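Local structure of SnoaL-like domain-containing protein (Kribbella flavida, 4GB5) at residues S88-W102 with D113-R127. The protein is of unknown function but has a SnoaL-like domain of the NTF2 superfamily, a fold whose members include enzymes and small-molecule binders. Residues are numbered along the deposited sequence; the frame is centred on the assembly and turned at random.
Sequences SDRATIHAHVRAEHW and DRWLVVGFYDNEAVR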
loop_
_atom_site.group_PDB
_atom_site.type_symbol
_atom_site.label_atom_id
_atom_site.label_comp_id
_atom_site.label_asym_id
_atom_site.label_seq_id
_atom_site.Cartn_x
_atom_site.Cartn_y
_atom_site.Cartn_z
ATOM N N SER A 88 -2.053 12.679 23.895
ATOM C CA SER A 88 -2.396 14.095 23.808
ATOM C C SER A 88 -1.870 14.752 22.541
ATOM O O SER A 88 -2.405 14.503 21.470
ATOM C CB SER A 88 -1.933 14.861 25.036
ATOM O OG SER A 88 -2.477 16.170 24.989
ATOM N N ASP A 89 -0.817 15.575 22.643
ATOM C CA ASP A 89 -0.295 16.292 21.462
ATOM C C ASP A 89 0.970 15.659 20.875
ATOM O O ASP A 89 1.684 16.294 20.103
ATOM C CB ASP A 89 -0.055 17.792 21.770
ATOM C CG ASP A 89 1.048 18.032 22.763
ATOM O OD1 ASP A 89 1.419 17.083 23.487
ATOM O OD2 ASP A 89 1.539 19.193 22.834
ATOM N N ARG A 90 1.241 14.406 21.235
ATOM C CA ARG A 90 2.340 13.622 20.625
ATOM C C ARG A 90 1.841 12.274 20.148
ATOM O O ARG A 90 0.890 11.742 20.661
ATOM C CB ARG A 90 3.440 13.349 21.644
ATOM C CG ARG A 90 4.032 14.590 22.221
ATOM C CD ARG A 90 5.232 14.232 23.119
ATOM N NE ARG A 90 5.880 15.417 23.687
ATOM C CZ ARG A 90 6.894 16.070 23.123
ATOM N NH1 ARG A 90 7.415 15.657 21.974
ATOM N NH2 ARG A 90 7.378 17.167 23.723
ATOM N N ALA A 91 2.506 11.748 19.132
ATOM C CA ALA A 91 2.208 10.414 18.677
ATOM C C ALA A 91 3.458 9.748 18.155
ATOM O O ALA A 91 4.396 10.413 17.715
ATOM C CB ALA A 91 1.116 10.425 17.569
ATOM N N THR A 92 3.442 8.425 18.193
ATOM C CA THR A 92 4.410 7.626 17.457
ATOM C C THR A 92 3.711 6.863 16.361
ATOM O O THR A 92 2.554 6.469 16.519
ATOM C CB THR A 92 5.138 6.620 18.349
ATOM O OG1 THR A 92 4.189 5.735 18.955
ATOM C CG2 THR A 92 5.870 7.345 19.451
ATOM N N ILE A 93 4.391 6.679 15.244
ATOM C CA ILE A 93 3.838 5.896 14.173
ATOM C C ILE A 93 4.894 4.963 13.643
ATOM O O ILE A 93 5.956 5.397 13.219
ATOM C CB ILE A 93 3.398 6.751 13.012
ATOM C CG1 ILE A 93 2.533 7.929 13.457
ATOM C CG2 ILE A 93 2.686 5.887 11.992
ATOM C CD1 ILE A 93 3.239 9.182 13.794
ATOM N N HIS A 94 4.542 3.695 13.582
ATOM C CA HIS A 94 5.323 2.692 12.879
ATOM C C HIS A 94 4.588 2.352 11.607
ATOM O O HIS A 94 3.364 2.121 11.640
ATOM C CB HIS A 94 5.496 1.454 13.742
ATOM C CG HIS A 94 6.027 0.271 13.017
ATOM N ND1 HIS A 94 7.384 0.037 12.903
ATOM C CD2 HIS A 94 5.408 -0.769 12.420
ATOM C CE1 HIS A 94 7.572 -1.095 12.233
ATOM N NE2 HIS A 94 6.390 -1.579 11.893
ATOM N N ALA A 95 5.287 2.288 10.496
ATOM C CA ALA A 95 4.620 1.937 9.238
ATOM C C ALA A 95 5.545 1.172 8.328
ATOM O O ALA A 95 6.768 1.278 8.446
ATOM C CB ALA A 95 4.048 3.191 8.513
ATOM N N HIS A 96 4.954 0.461 7.379
ATOM C CA HIS A 96 5.709 -0.116 6.268
ATOM C C HIS A 96 5.893 0.909 5.152
ATOM O O HIS A 96 5.002 1.733 4.880
ATOM C CB HIS A 96 4.917 -1.272 5.666
ATOM C CG HIS A 96 5.095 -2.588 6.339
ATOM N ND1 HIS A 96 4.825 -2.808 7.680
ATOM C CD2 HIS A 96 5.538 -3.773 5.845
ATOM C CE1 HIS A 96 5.116 -4.064 7.980
ATOM N NE2 HIS A 96 5.550 -4.671 6.885
ATOM N N VAL A 97 7.041 0.835 4.489
ATOM C CA VAL A 97 7.296 1.599 3.281
ATOM C C VAL A 97 7.972 0.784 2.223
ATOM O O VAL A 97 8.915 0.048 2.484
ATOM C CB VAL A 97 8.108 2.905 3.589
ATOM C CG1 VAL A 97 9.386 2.652 4.276
ATOM C CG2 VAL A 97 8.355 3.716 2.285
ATOM N N ARG A 98 7.480 0.961 1.000
ATOM C CA ARG A 98 8.120 0.461 -0.208
ATOM C C ARG A 98 8.390 1.644 -1.114
ATOM O O ARG A 98 7.430 2.261 -1.625
ATOM C CB ARG A 98 7.210 -0.561 -0.878
ATOM C CG ARG A 98 7.852 -1.204 -2.127
ATOM C CD ARG A 98 6.985 -2.327 -2.679
ATOM N NE ARG A 98 7.703 -3.118 -3.625
ATOM C CZ ARG A 98 7.973 -2.791 -4.879
ATOM N NH1 ARG A 98 7.532 -1.648 -5.389
ATOM N NH2 ARG A 98 8.630 -3.622 -5.636
ATOM N N ALA A 99 9.670 1.985 -1.317
ATOM C CA ALA A 99 10.020 3.221 -2.046
ATOM C C ALA A 99 10.794 2.820 -3.293
ATOM O O ALA A 99 11.865 2.224 -3.190
ATOM C CB ALA A 99 10.851 4.133 -1.198
ATOM N N GLU A 100 10.251 3.167 -4.442
ATOM C CA GLU A 100 10.854 2.930 -5.746
ATOM C C GLU A 100 11.421 4.236 -6.271
ATOM O O GLU A 100 10.753 5.262 -6.193
ATOM C CB GLU A 100 9.823 2.440 -6.744
ATOM C CG GLU A 100 9.303 1.067 -6.439
ATOM C CD GLU A 100 8.013 0.783 -7.175
ATOM O OE1 GLU A 100 6.983 1.467 -6.901
ATOM O OE2 GLU A 100 8.027 -0.110 -8.034
ATOM N N HIS A 101 12.619 4.179 -6.872
ATOM C CA HIS A 101 13.258 5.378 -7.422
ATOM C C HIS A 101 13.847 4.983 -8.786
ATOM O O HIS A 101 14.714 4.082 -8.864
ATOM C CB HIS A 101 14.415 5.855 -6.549
ATOM C CG HIS A 101 14.136 5.880 -5.081
ATOM N ND1 HIS A 101 14.108 4.739 -4.306
ATOM C CD2 HIS A 101 13.974 6.914 -4.219
ATOM C CE1 HIS A 101 13.894 5.056 -3.044
ATOM N NE2 HIS A 101 13.784 6.372 -2.967
ATOM N N TRP A 102 13.384 5.622 -9.852
ATOM C CA TRP A 102 13.833 5.318 -11.207
ATOM C C TRP A 102 14.827 6.327 -11.684
ATOM O O TRP A 102 14.560 7.525 -11.656
ATOM C CB TRP A 102 12.644 5.259 -12.142
ATOM C CG TRP A 102 11.768 4.017 -11.949
ATOM C CD1 TRP A 102 11.988 2.783 -12.485
ATOM C CD2 TRP A 102 10.594 3.914 -11.160
ATOM N NE1 TRP A 102 11.006 1.928 -12.069
ATOM C CE2 TRP A 102 10.126 2.602 -11.278
ATOM C CE3 TRP A 102 9.866 4.816 -10.380
ATOM C CZ2 TRP A 102 8.989 2.167 -10.631
ATOM C CZ3 TRP A 102 8.716 4.373 -9.763
ATOM C CH2 TRP A 102 8.322 3.054 -9.868
ATOM N N ASP A 113 17.663 0.140 -13.533
ATOM C CA ASP A 113 17.323 1.533 -13.398
ATOM C C ASP A 113 16.469 1.848 -12.198
ATOM O O ASP A 113 16.120 2.989 -12.001
ATOM C CB ASP A 113 16.670 2.074 -14.658
ATOM C CG ASP A 113 15.287 1.536 -14.900
ATOM O OD1 ASP A 113 14.848 0.654 -14.158
ATOM O OD2 ASP A 113 14.679 2.020 -15.893
ATOM N N ARG A 114 16.180 0.867 -11.361
ATOM C CA ARG A 114 15.266 1.125 -10.251
ATOM C C ARG A 114 15.888 0.749 -8.924
ATOM O O ARG A 114 16.259 -0.414 -8.694
ATOM C CB ARG A 114 13.933 0.393 -10.419
ATOM C CG ARG A 114 12.840 0.767 -9.421
ATOM C CD ARG A 114 12.943 -0.062 -8.195
ATOM N NE ARG A 114 12.403 -1.409 -8.344
ATOM C CZ ARG A 114 13.060 -2.556 -8.186
ATOM N NH1 ARG A 114 14.383 -2.611 -8.042
ATOM N NH2 ARG A 114 12.391 -3.709 -8.287
ATOM N N TRP A 115 16.037 1.747 -8.057
ATOM C CA TRP A 115 16.521 1.562 -6.703
ATOM C C TRP A 115 15.293 1.354 -5.822
ATOM O O TRP A 115 14.426 2.215 -5.713
ATOM C CB TRP A 115 17.291 2.820 -6.233
ATOM C CG TRP A 115 17.687 2.808 -4.799
ATOM C CD1 TRP A 115 18.104 1.719 -4.022
ATOM C CD2 TRP A 115 17.742 3.948 -3.931
ATOM N NE1 TRP A 115 18.396 2.153 -2.740
ATOM C CE2 TRP A 115 18.157 3.506 -2.671
ATOM C CE3 TRP A 115 17.439 5.299 -4.098
ATOM C CZ2 TRP A 115 18.308 4.376 -1.601
ATOM C CZ3 TRP A 115 17.569 6.137 -3.039
ATOM C CH2 TRP A 115 18.035 5.685 -1.805
ATOM N N LEU A 116 15.256 0.198 -5.182
ATOM C CA LEU A 116 14.165 -0.173 -4.278
ATOM C C LEU A 116 14.627 -0.191 -2.850
ATOM O O LEU A 116 15.657 -0.801 -2.539
ATOM C CB LEU A 116 13.650 -1.589 -4.619
ATOM C CG LEU A 116 12.422 -2.014 -3.810
ATOM C CD1 LEU A 116 11.201 -1.210 -4.105
ATOM C CD2 LEU A 116 12.202 -3.516 -4.089
ATOM N N VAL A 117 13.870 0.491 -1.988
ATOM C CA VAL A 117 14.067 0.378 -0.546
ATOM C C VAL A 117 12.776 -0.104 0.052
ATOM O O VAL A 117 11.737 0.518 -0.175
ATOM C CB VAL A 117 14.385 1.736 0.077
ATOM C CG1 VAL A 117 14.498 1.600 1.605
ATOM C CG2 VAL A 117 15.647 2.263 -0.516
ATOM N N VAL A 118 12.827 -1.198 0.820
ATOM C CA VAL A 118 11.687 -1.631 1.621
ATOM C C VAL A 118 12.090 -1.598 3.079
ATOM O O VAL A 118 13.255 -1.815 3.411
ATOM C CB VAL A 118 11.143 -3.024 1.237
ATOM C CG1 VAL A 118 10.361 -2.966 -0.113
ATOM C CG2 VAL A 118 12.214 -4.013 1.202
ATOM N N GLY A 119 11.121 -1.382 3.956
ATOM C CA GLY A 119 11.409 -1.360 5.376
ATOM C C GLY A 119 10.325 -0.584 6.080
ATOM O O GLY A 119 9.139 -0.730 5.762
ATOM N N PHE A 120 10.744 0.188 7.078
ATOM C CA PHE A 120 9.799 0.755 8.041
ATOM C C PHE A 120 10.124 2.191 8.373
ATOM O O PHE A 120 11.277 2.589 8.411
ATOM C CB PHE A 120 9.851 -0.048 9.329
ATOM C CG PHE A 120 9.839 -1.513 9.118
ATOM C CD1 PHE A 120 11.019 -2.229 8.990
ATOM C CD2 PHE A 120 8.631 -2.160 8.983
ATOM C CE1 PHE A 120 11.014 -3.584 8.733
ATOM C CE2 PHE A 120 8.606 -3.525 8.716
ATOM C CZ PHE A 120 9.807 -4.240 8.594
ATOM N N TYR A 121 9.074 2.962 8.633
ATOM C CA TYR A 121 9.200 4.234 9.310
ATOM C C TYR A 121 8.876 4.011 10.764
ATOM O O TYR A 121 7.933 3.274 11.094
ATOM C CB TYR A 121 8.237 5.296 8.748
ATOM C CG TYR A 121 8.618 5.758 7.370
ATOM C CD1 TYR A 121 9.850 6.359 7.123
ATOM C CD2 TYR A 121 7.745 5.612 6.304
ATOM C CE1 TYR A 121 10.193 6.769 5.847
ATOM C CE2 TYR A 121 8.079 6.038 5.064
ATOM C CZ TYR A 121 9.286 6.570 4.815
ATOM O OH TYR A 121 9.618 6.994 3.523
ATOM N N ASP A 122 9.651 4.679 11.637
ATOM C CA ASP A 122 9.346 4.764 13.046
ATOM C C ASP A 122 9.481 6.232 13.421
ATOM O O ASP A 122 10.564 6.751 13.658
ATOM C CB ASP A 122 10.211 3.857 13.885
ATOM C CG ASP A 122 9.928 2.404 13.620
ATOM O OD1 ASP A 122 8.920 1.892 14.174
ATOM O OD2 ASP A 122 10.669 1.796 12.824
ATOM N N ASN A 123 8.345 6.921 13.310
ATOM C CA ASN A 123 8.285 8.365 13.280
ATOM C C ASN A 123 7.580 8.921 14.502
ATOM O O ASN A 123 6.933 8.178 15.238
ATOM C CB ASN A 123 7.507 8.800 12.037
ATOM C CG ASN A 123 8.273 8.601 10.764
ATOM O OD1 ASN A 123 9.365 8.025 10.759
ATOM N ND2 ASN A 123 7.683 9.046 9.627
ATOM N N GLU A 124 7.739 10.218 14.737
ATOM C CA GLU A 124 6.997 10.937 15.763
ATOM C C GLU A 124 6.222 12.069 15.141
ATOM O O GLU A 124 6.647 12.671 14.139
ATOM C CB GLU A 124 7.918 11.470 16.888
ATOM C CG GLU A 124 8.640 10.348 17.622
ATOM C CD GLU A 124 9.744 10.779 18.578
ATOM O OE1 GLU A 124 10.100 11.964 18.616
ATOM O OE2 GLU A 124 10.271 9.901 19.286
ATOM N N ALA A 125 5.070 12.360 15.714
ATOM C CA ALA A 125 4.287 13.531 15.292
ATOM C C ALA A 125 3.931 14.367 16.486
ATOM O O ALA A 125 3.932 13.895 17.618
ATOM C CB ALA A 125 3.023 13.095 14.582
ATOM N N VAL A 126 3.697 15.646 16.238
ATOM C CA VAL A 126 3.248 16.578 17.248
ATOM C C VAL A 126 2.067 17.369 16.745
ATOM O O VAL A 126 1.946 17.665 15.529
ATOM C CB VAL A 126 4.359 17.533 17.694
ATOM C CG1 VAL A 126 5.492 16.756 18.314
ATOM C CG2 VAL A 126 4.865 18.337 16.582
ATOM N N ARG A 127 1.159 17.661 17.660
ATOM C CA ARG A 127 -0.003 18.446 17.304
ATOM C C ARG A 127 0.347 19.922 17.439
ATOM O O ARG A 127 0.523 20.449 18.527
ATOM C CB ARG A 127 -1.206 18.073 18.183
ATOM C CG ARG A 127 -2.508 18.795 17.789
ATOM C CD ARG A 127 -3.414 19.098 19.019
ATOM N NE ARG A 127 -3.740 17.910 19.806
ATOM C CZ ARG A 127 -4.622 16.987 19.432
ATOM N NH1 ARG A 127 -4.864 15.931 20.200
ATOM N NH2 ARG A 127 -5.269 17.121 18.279
HETATM O O HOH W 1 6.393 13.546 19.572
HETATM O O HOH W 2 9.736 -1.463 -9.415
#
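His-101 sets its ring with CG anti to the carbonyl carbon (chi1 -45°), while Trp-115 across from it holds CG anti to its backbone N (chi1 173°); the imidazole thus lies over the six-membered ring of the indole in a face-to-face stack, planes 25° apart. In the same pose His-101 ND1 donates to Trp-115 O at 2.9 Å, with that oxygen in the imidazole plane, and the backbone N of His-101 reaches the oxygen from the opposite face of its carbonyl plane. With an alanine here, Trp-115 O is likely to keep just the backbone donor of the pair, and the indole would probably lose the imidazole stacked on it. On the other side of the sheet, Arg-114 CG sits over the five-membered ring of Trp-102, a CH-pi contact 3.7 Å from its centroid, and Leu-116 CD1 lies over the centre of the Arg-98 guanidinium, which makes salt bridges to Glu-100 of its own chain and of the second subunit. Further along this face His-94 ND1 donates to Asp-122 OD1 at 2.7 Å, on its syn side but tilted out of the carboxylate plane, and Phe-120 turns its edge to the face of His-96. Val-97 CG1 packs over the Tyr-121 ring on the helix-covered face. Antiparallel backbone pairing runs from Arg-90/Val-126 to Trp-102/Arg-114, joining two neighbouring interior strands, with the His-96 and Arg-98 face meeting neighbouring subunits, in the curved sheet characteristic of the NTF2-like alpha+beta fold.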